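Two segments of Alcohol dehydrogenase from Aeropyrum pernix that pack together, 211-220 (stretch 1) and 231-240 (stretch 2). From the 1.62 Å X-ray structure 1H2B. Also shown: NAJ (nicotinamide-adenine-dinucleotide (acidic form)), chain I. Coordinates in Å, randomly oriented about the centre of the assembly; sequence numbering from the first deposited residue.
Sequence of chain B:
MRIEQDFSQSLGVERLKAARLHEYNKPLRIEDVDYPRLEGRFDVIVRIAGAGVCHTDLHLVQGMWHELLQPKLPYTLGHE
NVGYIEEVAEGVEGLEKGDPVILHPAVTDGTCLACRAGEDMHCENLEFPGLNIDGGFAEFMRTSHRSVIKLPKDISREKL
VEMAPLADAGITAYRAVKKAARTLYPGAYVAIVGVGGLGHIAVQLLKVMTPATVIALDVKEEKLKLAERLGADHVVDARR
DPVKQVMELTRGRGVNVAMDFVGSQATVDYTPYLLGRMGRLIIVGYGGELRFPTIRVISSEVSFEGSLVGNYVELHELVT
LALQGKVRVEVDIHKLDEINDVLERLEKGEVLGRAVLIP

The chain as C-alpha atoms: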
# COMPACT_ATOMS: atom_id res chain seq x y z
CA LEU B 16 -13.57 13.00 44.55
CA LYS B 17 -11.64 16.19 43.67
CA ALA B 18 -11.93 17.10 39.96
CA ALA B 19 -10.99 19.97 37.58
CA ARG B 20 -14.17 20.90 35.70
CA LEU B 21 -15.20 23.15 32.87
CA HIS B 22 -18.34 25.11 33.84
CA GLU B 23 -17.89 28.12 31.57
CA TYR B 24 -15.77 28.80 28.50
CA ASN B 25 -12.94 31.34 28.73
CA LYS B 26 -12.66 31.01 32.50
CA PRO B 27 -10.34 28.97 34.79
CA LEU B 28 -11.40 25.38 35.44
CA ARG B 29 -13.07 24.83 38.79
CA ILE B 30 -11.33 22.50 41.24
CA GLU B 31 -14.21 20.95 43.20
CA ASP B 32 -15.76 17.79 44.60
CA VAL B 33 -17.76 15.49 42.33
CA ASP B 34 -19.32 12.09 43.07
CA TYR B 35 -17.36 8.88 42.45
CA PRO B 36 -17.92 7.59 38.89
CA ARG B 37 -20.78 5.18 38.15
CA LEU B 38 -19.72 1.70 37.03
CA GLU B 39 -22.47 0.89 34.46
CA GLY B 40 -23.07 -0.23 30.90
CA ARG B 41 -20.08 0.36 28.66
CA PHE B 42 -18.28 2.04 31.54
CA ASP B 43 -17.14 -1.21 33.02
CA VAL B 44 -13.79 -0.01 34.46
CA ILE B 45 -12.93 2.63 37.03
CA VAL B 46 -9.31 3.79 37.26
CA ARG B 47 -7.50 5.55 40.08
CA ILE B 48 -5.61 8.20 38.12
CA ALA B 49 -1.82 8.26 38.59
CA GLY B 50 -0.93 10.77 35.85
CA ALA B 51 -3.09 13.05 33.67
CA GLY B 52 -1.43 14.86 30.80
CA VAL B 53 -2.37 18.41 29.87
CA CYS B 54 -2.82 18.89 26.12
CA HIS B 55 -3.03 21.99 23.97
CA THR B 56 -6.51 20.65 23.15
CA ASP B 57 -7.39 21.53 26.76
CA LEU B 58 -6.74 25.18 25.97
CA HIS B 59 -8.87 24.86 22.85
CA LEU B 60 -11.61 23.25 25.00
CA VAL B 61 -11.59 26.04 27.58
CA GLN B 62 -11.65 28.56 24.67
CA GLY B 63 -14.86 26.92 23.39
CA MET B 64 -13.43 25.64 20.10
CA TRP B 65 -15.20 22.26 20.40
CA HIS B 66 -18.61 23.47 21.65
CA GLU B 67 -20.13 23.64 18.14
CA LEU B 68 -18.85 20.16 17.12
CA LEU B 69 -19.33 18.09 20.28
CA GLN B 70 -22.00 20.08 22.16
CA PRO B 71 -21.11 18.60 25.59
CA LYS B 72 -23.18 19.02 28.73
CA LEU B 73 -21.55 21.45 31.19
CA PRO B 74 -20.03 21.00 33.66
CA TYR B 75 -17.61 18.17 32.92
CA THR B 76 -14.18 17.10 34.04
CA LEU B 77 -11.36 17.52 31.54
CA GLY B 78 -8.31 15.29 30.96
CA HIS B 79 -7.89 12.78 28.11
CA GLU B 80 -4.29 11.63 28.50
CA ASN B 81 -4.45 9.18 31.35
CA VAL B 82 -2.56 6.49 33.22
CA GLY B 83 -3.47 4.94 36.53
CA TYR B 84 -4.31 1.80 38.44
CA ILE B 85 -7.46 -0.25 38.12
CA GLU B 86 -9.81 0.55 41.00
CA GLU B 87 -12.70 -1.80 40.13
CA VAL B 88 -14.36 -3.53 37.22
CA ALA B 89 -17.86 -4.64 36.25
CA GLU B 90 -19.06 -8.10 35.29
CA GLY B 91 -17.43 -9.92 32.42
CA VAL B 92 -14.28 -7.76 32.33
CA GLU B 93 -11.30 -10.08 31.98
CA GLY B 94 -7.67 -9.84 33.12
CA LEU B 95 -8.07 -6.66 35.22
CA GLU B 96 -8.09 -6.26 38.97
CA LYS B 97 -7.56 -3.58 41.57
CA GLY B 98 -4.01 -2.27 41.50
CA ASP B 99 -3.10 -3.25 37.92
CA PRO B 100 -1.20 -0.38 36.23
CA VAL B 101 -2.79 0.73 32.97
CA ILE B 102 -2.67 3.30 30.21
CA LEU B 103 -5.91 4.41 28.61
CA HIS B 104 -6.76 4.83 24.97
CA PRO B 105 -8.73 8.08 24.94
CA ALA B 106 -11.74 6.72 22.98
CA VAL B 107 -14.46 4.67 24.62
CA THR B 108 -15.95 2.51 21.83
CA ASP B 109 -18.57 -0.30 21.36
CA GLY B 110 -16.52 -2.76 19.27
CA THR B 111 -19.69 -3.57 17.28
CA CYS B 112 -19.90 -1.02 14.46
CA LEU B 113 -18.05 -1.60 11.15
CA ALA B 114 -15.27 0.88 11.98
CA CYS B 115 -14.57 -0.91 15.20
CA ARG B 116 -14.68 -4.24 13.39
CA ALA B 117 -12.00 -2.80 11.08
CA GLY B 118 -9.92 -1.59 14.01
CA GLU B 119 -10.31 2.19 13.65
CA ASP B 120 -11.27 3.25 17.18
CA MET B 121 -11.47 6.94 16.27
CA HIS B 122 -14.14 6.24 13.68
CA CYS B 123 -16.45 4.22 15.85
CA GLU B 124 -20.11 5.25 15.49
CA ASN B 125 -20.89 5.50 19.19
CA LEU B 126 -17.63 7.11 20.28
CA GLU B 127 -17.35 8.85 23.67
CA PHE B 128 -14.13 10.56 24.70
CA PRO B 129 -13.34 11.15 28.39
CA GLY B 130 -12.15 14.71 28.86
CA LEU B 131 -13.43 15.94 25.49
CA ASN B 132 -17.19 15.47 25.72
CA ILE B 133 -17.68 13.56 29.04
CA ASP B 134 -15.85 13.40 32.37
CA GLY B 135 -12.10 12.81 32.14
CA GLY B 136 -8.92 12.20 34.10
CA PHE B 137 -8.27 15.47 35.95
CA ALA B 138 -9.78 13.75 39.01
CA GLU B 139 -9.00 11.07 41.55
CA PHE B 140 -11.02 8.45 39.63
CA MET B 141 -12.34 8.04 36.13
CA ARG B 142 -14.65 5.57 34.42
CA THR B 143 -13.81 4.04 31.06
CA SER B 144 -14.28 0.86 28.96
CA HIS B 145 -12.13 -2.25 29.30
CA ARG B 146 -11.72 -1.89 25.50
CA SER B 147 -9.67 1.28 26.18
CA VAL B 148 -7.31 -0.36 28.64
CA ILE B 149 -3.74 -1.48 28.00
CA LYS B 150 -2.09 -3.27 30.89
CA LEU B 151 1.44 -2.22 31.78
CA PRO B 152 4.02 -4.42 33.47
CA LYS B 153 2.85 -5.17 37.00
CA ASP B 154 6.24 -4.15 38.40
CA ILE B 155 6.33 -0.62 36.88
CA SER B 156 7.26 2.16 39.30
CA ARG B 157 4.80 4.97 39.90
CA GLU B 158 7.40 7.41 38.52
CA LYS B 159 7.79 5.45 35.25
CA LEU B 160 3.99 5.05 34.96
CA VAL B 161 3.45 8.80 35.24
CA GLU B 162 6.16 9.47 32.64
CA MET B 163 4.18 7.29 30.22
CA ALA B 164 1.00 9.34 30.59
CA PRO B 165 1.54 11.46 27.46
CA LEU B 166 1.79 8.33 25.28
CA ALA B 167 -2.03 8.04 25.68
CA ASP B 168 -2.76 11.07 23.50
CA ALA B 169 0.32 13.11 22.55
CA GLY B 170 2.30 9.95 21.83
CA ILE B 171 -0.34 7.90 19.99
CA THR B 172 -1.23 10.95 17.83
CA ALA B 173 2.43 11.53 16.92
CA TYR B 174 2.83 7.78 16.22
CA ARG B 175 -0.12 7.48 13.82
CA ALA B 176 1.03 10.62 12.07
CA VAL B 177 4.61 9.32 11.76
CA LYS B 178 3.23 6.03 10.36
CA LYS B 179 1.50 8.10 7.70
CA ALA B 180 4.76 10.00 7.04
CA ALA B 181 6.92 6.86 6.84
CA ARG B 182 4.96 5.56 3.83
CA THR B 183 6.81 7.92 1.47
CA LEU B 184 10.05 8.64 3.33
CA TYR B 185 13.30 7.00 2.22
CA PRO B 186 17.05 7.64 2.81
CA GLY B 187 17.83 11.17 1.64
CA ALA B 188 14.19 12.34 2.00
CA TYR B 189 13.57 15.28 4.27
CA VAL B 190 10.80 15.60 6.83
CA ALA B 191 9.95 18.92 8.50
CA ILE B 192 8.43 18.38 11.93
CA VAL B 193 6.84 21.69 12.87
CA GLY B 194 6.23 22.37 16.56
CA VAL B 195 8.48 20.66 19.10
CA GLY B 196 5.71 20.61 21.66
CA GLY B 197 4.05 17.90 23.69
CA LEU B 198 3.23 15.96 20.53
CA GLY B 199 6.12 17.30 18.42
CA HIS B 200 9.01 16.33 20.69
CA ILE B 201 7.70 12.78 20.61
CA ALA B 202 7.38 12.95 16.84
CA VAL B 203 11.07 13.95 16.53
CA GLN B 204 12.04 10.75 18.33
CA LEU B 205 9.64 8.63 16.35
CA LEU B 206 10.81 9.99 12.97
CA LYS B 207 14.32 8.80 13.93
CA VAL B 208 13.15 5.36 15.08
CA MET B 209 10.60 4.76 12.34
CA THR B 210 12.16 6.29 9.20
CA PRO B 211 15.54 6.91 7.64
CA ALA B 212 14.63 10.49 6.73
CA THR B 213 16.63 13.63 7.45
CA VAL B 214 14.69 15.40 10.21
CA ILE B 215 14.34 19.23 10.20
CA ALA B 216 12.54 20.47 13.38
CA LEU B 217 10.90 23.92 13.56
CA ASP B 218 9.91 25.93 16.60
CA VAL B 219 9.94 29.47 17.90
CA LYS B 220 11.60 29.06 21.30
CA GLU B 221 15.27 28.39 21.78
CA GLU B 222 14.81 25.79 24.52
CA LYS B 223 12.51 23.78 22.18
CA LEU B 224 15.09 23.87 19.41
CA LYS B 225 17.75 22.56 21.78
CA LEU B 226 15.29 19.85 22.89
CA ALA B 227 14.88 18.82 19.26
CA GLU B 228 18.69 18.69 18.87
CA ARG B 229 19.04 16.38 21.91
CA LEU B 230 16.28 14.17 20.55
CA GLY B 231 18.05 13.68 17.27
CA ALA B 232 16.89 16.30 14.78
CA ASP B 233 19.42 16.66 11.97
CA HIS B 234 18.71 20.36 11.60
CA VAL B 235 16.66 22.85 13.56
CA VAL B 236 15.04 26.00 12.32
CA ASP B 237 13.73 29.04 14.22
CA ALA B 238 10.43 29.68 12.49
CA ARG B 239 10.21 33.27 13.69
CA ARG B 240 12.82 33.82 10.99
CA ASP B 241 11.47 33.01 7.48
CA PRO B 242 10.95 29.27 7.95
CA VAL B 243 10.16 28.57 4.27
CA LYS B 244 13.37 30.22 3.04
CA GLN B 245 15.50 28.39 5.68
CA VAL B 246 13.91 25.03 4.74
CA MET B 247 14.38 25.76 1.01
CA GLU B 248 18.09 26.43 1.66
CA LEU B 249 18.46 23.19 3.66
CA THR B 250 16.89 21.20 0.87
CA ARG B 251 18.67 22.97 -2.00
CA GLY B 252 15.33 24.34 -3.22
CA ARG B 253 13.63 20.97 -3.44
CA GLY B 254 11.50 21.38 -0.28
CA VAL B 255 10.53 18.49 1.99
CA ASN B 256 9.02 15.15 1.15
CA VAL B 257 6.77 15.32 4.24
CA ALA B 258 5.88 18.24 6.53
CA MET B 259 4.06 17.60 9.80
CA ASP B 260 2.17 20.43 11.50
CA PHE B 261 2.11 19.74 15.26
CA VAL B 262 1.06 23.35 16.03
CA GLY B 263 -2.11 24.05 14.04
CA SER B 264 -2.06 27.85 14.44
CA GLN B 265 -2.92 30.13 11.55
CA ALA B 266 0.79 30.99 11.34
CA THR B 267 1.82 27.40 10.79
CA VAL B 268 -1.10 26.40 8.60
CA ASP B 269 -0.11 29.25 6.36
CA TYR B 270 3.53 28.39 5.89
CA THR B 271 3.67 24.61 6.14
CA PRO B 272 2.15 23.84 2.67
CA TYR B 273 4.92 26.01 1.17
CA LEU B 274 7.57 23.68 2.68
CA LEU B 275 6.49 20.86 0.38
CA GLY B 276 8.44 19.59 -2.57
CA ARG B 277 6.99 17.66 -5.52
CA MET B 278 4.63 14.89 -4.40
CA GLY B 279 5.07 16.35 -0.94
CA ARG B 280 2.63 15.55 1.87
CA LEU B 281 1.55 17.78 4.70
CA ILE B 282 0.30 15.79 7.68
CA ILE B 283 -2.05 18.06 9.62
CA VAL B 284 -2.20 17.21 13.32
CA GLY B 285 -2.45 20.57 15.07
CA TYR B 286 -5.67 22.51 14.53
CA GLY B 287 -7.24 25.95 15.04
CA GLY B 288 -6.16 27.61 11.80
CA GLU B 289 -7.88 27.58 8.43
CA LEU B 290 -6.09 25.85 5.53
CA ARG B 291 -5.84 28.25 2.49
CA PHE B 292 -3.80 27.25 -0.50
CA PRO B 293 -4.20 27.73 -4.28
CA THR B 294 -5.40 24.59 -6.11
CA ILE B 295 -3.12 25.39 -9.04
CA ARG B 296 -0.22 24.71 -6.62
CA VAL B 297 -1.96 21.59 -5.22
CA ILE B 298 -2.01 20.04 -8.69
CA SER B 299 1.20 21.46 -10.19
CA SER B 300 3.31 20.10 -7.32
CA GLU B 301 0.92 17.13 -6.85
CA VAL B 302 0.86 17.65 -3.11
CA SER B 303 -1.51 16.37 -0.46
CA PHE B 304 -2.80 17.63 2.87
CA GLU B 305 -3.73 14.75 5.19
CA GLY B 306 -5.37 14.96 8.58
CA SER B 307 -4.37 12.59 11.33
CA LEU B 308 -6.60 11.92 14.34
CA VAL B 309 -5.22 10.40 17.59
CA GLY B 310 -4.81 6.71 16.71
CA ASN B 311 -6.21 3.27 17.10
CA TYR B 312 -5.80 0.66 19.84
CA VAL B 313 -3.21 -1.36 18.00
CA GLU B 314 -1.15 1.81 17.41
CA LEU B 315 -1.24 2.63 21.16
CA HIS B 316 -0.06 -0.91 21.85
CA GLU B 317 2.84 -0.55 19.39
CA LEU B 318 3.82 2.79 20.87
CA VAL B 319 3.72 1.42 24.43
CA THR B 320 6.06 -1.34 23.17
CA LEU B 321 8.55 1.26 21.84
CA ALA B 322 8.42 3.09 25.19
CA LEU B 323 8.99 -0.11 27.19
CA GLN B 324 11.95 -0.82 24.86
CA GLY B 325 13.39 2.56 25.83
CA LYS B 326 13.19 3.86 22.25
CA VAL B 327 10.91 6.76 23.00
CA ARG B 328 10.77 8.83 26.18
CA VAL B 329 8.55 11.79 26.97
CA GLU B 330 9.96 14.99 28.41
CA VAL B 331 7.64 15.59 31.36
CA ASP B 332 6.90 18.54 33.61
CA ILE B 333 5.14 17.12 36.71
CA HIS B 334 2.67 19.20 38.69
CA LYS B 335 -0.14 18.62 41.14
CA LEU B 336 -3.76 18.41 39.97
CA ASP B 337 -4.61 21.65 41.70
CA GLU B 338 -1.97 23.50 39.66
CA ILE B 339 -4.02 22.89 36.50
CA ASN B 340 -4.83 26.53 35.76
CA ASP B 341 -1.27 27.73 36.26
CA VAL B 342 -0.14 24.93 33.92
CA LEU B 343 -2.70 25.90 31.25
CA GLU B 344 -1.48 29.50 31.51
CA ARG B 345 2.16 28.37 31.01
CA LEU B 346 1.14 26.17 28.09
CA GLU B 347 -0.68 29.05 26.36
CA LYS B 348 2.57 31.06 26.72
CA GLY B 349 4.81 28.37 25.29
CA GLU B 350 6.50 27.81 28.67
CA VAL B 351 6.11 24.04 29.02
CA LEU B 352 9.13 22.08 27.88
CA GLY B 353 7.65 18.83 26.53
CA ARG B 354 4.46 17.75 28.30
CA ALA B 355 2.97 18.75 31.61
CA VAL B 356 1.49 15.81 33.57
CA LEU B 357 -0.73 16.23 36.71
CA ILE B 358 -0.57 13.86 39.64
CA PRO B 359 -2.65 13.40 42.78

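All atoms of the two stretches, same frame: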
# COMPACT_ATOMS: atom_id res chain seq x y z
N PRO B 211 14.18 6.46 7.89
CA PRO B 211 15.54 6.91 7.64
C PRO B 211 15.65 8.35 7.13
O PRO B 211 16.71 8.75 6.62
CB PRO B 211 15.98 5.92 6.56
CG PRO B 211 14.77 5.84 5.70
CD PRO B 211 13.60 5.81 6.70
N ALA B 212 14.60 9.16 7.27
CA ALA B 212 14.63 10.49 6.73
C ALA B 212 15.49 11.45 7.52
O ALA B 212 15.76 11.21 8.71
CB ALA B 212 13.21 11.04 6.63
N THR B 213 15.93 12.49 6.82
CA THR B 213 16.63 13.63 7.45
C THR B 213 15.56 14.50 8.11
O THR B 213 14.65 14.95 7.42
CB THR B 213 17.40 14.41 6.38
OG1 THR B 213 18.42 13.54 5.84
CG2 THR B 213 18.16 15.56 7.00
N VAL B 214 15.73 14.76 9.41
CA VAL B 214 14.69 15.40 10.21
C VAL B 214 15.03 16.87 10.43
O VAL B 214 16.10 17.21 10.98
CB VAL B 214 14.54 14.71 11.56
CG1 VAL B 214 13.50 15.44 12.41
CG2 VAL B 214 14.12 13.24 11.33
N ILE B 215 14.16 17.77 9.97
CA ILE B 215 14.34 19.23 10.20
C ILE B 215 13.22 19.65 11.19
O ILE B 215 12.02 19.49 10.86
CB ILE B 215 14.17 20.03 8.89
CG1 ILE B 215 15.18 19.54 7.80
CG2 ILE B 215 14.34 21.55 9.16
CD1 ILE B 215 14.87 20.07 6.41
N ALA B 216 13.58 20.13 12.38
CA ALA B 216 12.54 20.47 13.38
C ALA B 216 12.42 21.98 13.44
O ALA B 216 13.46 22.69 13.50
CB ALA B 216 12.89 19.93 14.76
N LEU B 217 11.17 22.48 13.48
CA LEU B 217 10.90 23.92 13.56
C LEU B 217 10.21 24.26 14.85
O LEU B 217 9.30 23.56 15.30
CB LEU B 217 9.95 24.32 12.42
CG LEU B 217 10.66 24.64 11.09
CD1 LEU B 217 11.38 23.44 10.53
CD2 LEU B 217 9.66 25.13 10.03
N ASP B 218 10.64 25.37 15.46
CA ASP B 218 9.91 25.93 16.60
C ASP B 218 10.27 27.37 16.70
O ASP B 218 10.99 27.88 15.86
CB ASP B 218 10.21 25.16 17.89
CG ASP B 218 9.08 25.19 18.86
OD1 ASP B 218 8.38 24.16 19.07
OD2 ASP B 218 8.74 26.27 19.46
N VAL B 219 9.76 28.03 17.73
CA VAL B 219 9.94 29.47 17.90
C VAL B 219 10.55 29.83 19.24
O VAL B 219 10.60 31.03 19.59
CB VAL B 219 8.60 30.19 17.72
CG1 VAL B 219 8.15 30.10 16.23
CG2 VAL B 219 7.51 29.65 18.71
N LYS B 220 10.97 28.83 19.99
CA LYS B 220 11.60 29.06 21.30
C LYS B 220 12.90 28.34 21.32
O LYS B 220 12.97 27.15 20.99
CB LYS B 220 10.71 28.46 22.41
CG LYS B 220 9.30 29.07 22.46
CD LYS B 220 9.15 29.94 23.72
CE LYS B 220 8.41 31.27 23.46
NZ LYS B 220 7.08 31.12 22.81
N GLY B 231 17.53 14.26 18.49
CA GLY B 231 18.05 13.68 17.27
C GLY B 231 17.74 14.40 15.97
O GLY B 231 18.02 13.85 14.91
N ALA B 232 17.14 15.59 16.03
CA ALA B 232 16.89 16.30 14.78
C ALA B 232 18.21 16.56 14.08
O ALA B 232 19.21 16.93 14.73
CB ALA B 232 16.16 17.67 15.02
N ASP B 233 18.22 16.42 12.75
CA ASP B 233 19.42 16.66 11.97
C ASP B 233 19.70 18.14 11.81
O ASP B 233 20.86 18.57 11.71
CB ASP B 233 19.29 15.96 10.62
CG ASP B 233 19.21 14.48 10.79
OD1 ASP B 233 18.12 13.87 10.64
OD2 ASP B 233 20.22 13.84 11.20
N HIS B 234 18.62 18.93 11.77
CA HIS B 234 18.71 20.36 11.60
C HIS B 234 17.56 20.95 12.38
O HIS B 234 16.49 20.33 12.49
CB HIS B 234 18.56 20.80 10.13
CG HIS B 234 19.63 20.29 9.23
ND1 HIS B 234 20.88 20.86 9.15
CD2 HIS B 234 19.64 19.23 8.38
CE1 HIS B 234 21.62 20.17 8.31
NE2 HIS B 234 20.89 19.18 7.82
N VAL B 235 17.79 22.13 12.97
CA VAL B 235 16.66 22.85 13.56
C VAL B 235 16.55 24.21 12.95
O VAL B 235 17.56 24.81 12.53
CB VAL B 235 16.75 22.93 15.11
CG1 VAL B 235 16.81 21.53 15.69
CG2 VAL B 235 17.96 23.78 15.57
N VAL B 236 15.32 24.74 12.96
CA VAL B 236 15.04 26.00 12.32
C VAL B 236 14.14 26.84 13.22
O VAL B 236 13.10 26.37 13.71
CB VAL B 236 14.33 25.76 10.96
CG1 VAL B 236 13.61 27.06 10.45
CG2 VAL B 236 15.27 25.18 9.96
N ASP B 237 14.55 28.10 13.46
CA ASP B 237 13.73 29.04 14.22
C ASP B 237 12.73 29.65 13.26
O ASP B 237 13.11 30.38 12.33
CB ASP B 237 14.66 30.14 14.74
CG ASP B 237 13.95 31.15 15.60
OD1 ASP B 237 12.70 31.27 15.55
OD2 ASP B 237 14.62 31.89 16.35
N ALA B 238 11.47 29.28 13.43
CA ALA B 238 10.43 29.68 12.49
C ALA B 238 9.93 31.09 12.72
O ALA B 238 8.98 31.51 12.06
CB ALA B 238 9.28 28.67 12.53
N ARG B 239 10.58 31.86 13.61
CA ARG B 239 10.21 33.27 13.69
C ARG B 239 10.92 33.96 12.51
O ARG B 239 10.66 35.13 12.20
CB ARG B 239 10.69 33.87 15.02
CG ARG B 239 10.19 33.24 16.30
CD ARG B 239 10.93 33.71 17.58
NE ARG B 239 12.39 33.54 17.48
CZ ARG B 239 13.33 34.45 17.85
NH1 ARG B 239 12.99 35.61 18.42
NH2 ARG B 239 14.62 34.18 17.68
N ARG B 240 11.86 33.25 11.91
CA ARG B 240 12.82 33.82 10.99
C ARG B 240 12.71 33.19 9.59
O ARG B 240 13.67 32.56 9.12
CB ARG B 240 14.24 33.68 11.55
CG ARG B 240 14.55 34.45 12.87
CD ARG B 240 15.98 34.26 13.36
NE ARG B 240 16.92 34.13 12.23
CZ ARG B 240 17.09 33.03 11.49
NH1 ARG B 240 16.41 31.91 11.75
NH2 ARG B 240 17.95 33.02 10.47
PA NAJ I . 2.04 22.42 22.56
O1A NAJ I . 1.52 23.74 23.04
O2A NAJ I . 2.77 21.50 23.55
O5B NAJ I . 3.13 22.58 21.40
C5B NAJ I . 2.99 23.56 20.36
C4B NAJ I . 4.42 23.83 19.92
O4B NAJ I . 4.35 24.65 18.74
C3B NAJ I . 5.27 24.54 20.97
O3B NAJ I . 6.55 23.90 21.16
C2B NAJ I . 5.37 25.92 20.32
O2B NAJ I . 6.51 26.68 20.73
C1B NAJ I . 5.39 25.61 18.82
N9A NAJ I . 5.02 26.73 17.95
C8A NAJ I . 4.13 27.79 18.17
N7A NAJ I . 4.10 28.58 17.05
C5A NAJ I . 4.96 28.04 16.14
C6A NAJ I . 5.33 28.40 14.87
N6A NAJ I . 4.88 29.50 14.26
N1A NAJ I . 6.20 27.58 14.19
C2A NAJ I . 6.76 26.46 14.76
N3A NAJ I . 6.40 26.13 16.03
C4A NAJ I . 5.52 26.91 16.70
O3 NAJ I . 0.81 21.67 21.89
PN NAJ I . 0.48 20.09 21.83
O1N NAJ I . -0.27 19.69 23.02
O2N NAJ I . 1.70 19.35 21.44
O5D NAJ I . -0.61 20.11 20.65
C5D NAJ I . -0.16 20.44 19.34
C4D NAJ I . -1.37 20.67 18.44
O4D NAJ I . -1.97 19.39 18.17
C3D NAJ I . -2.48 21.50 19.10
O3D NAJ I . -3.21 22.17 18.05
C2D NAJ I . -3.38 20.42 19.72
O2D NAJ I . -4.70 20.82 19.98
C1D NAJ I . -3.31 19.39 18.59
N1N NAJ I . -3.73 18.02 18.87
C2N NAJ I . -4.18 17.30 17.80
C3N NAJ I . -4.53 15.97 17.97
C7N NAJ I . -5.09 15.21 16.81
O7N NAJ I . -5.48 13.95 17.09
N7N NAJ I . -5.14 15.65 15.55
C4N NAJ I . -4.42 15.30 19.23
C5N NAJ I . -3.77 16.06 20.25
C6N NAJ I . -3.47 17.40 20.07
O HOH W 1 18.44 11.31 9.94

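Strands 213-218 and 234-237 run side by side with their N-to-C directions 23° apart and their axes approaching to 4.6 Å, so they pair as parallel neighbours of one sheet. The register is I215 with H234, A216 with V235, L217 with V236 and D218 with D237. Hydrogen bonds alternate in the parallel manner: H234 N donates to V214 O (3.2 Å), A216 N to H234 O (2.9 Å), V236 N to A216 O (2.8 Å), D218 N to V236 O (3.2 Å) and A238 N to D218 O (2.8 Å). CA-H...O contacts supplement this ladder, such as V235 CA to A216 O at 3.2 Å.

Before the ladder, D233 supplies a side-chain link: its CB points toward stretch 1, and OD1 accepts from V214 N at 2.8 Å and 175°, nearly linear, while D233 N donates to V214 O at 2.9 Å. The O of a water lies 2.7 Å from D233 OD1 and 3.0 Å from A212 O, bridging the two.

Side chains sort by face. On one, I215 CG2 meets V236 CG2 at 3.8 Å and L217 CD1 meets V236 CB at 3.8 Å; the branched aliphatic groups fill this buried layer. On the other, A216 CB lies 4.3 Å from V235 CG1; A232 CB, from just before the second strand, comes within 4.0 Å of A216 CB.

Past the strands, V219 CG1 lies 4.1 Å from A238 CB, and V219 CB packs 3.7 Å from the aliphatic R239 CG. The R239 head is held by a salt bridge, NH2 to D237 OD2 at 2.6 Å, within the type I turn D237-R240.

D218 ends its strand with a carboxylate suited to the dinucleotide: OD1 and OD2 accept from NAJ O3B (2.8 Å) and O2B (2.6 Å), while OD2 also accepts from V219 N (2.7 Å).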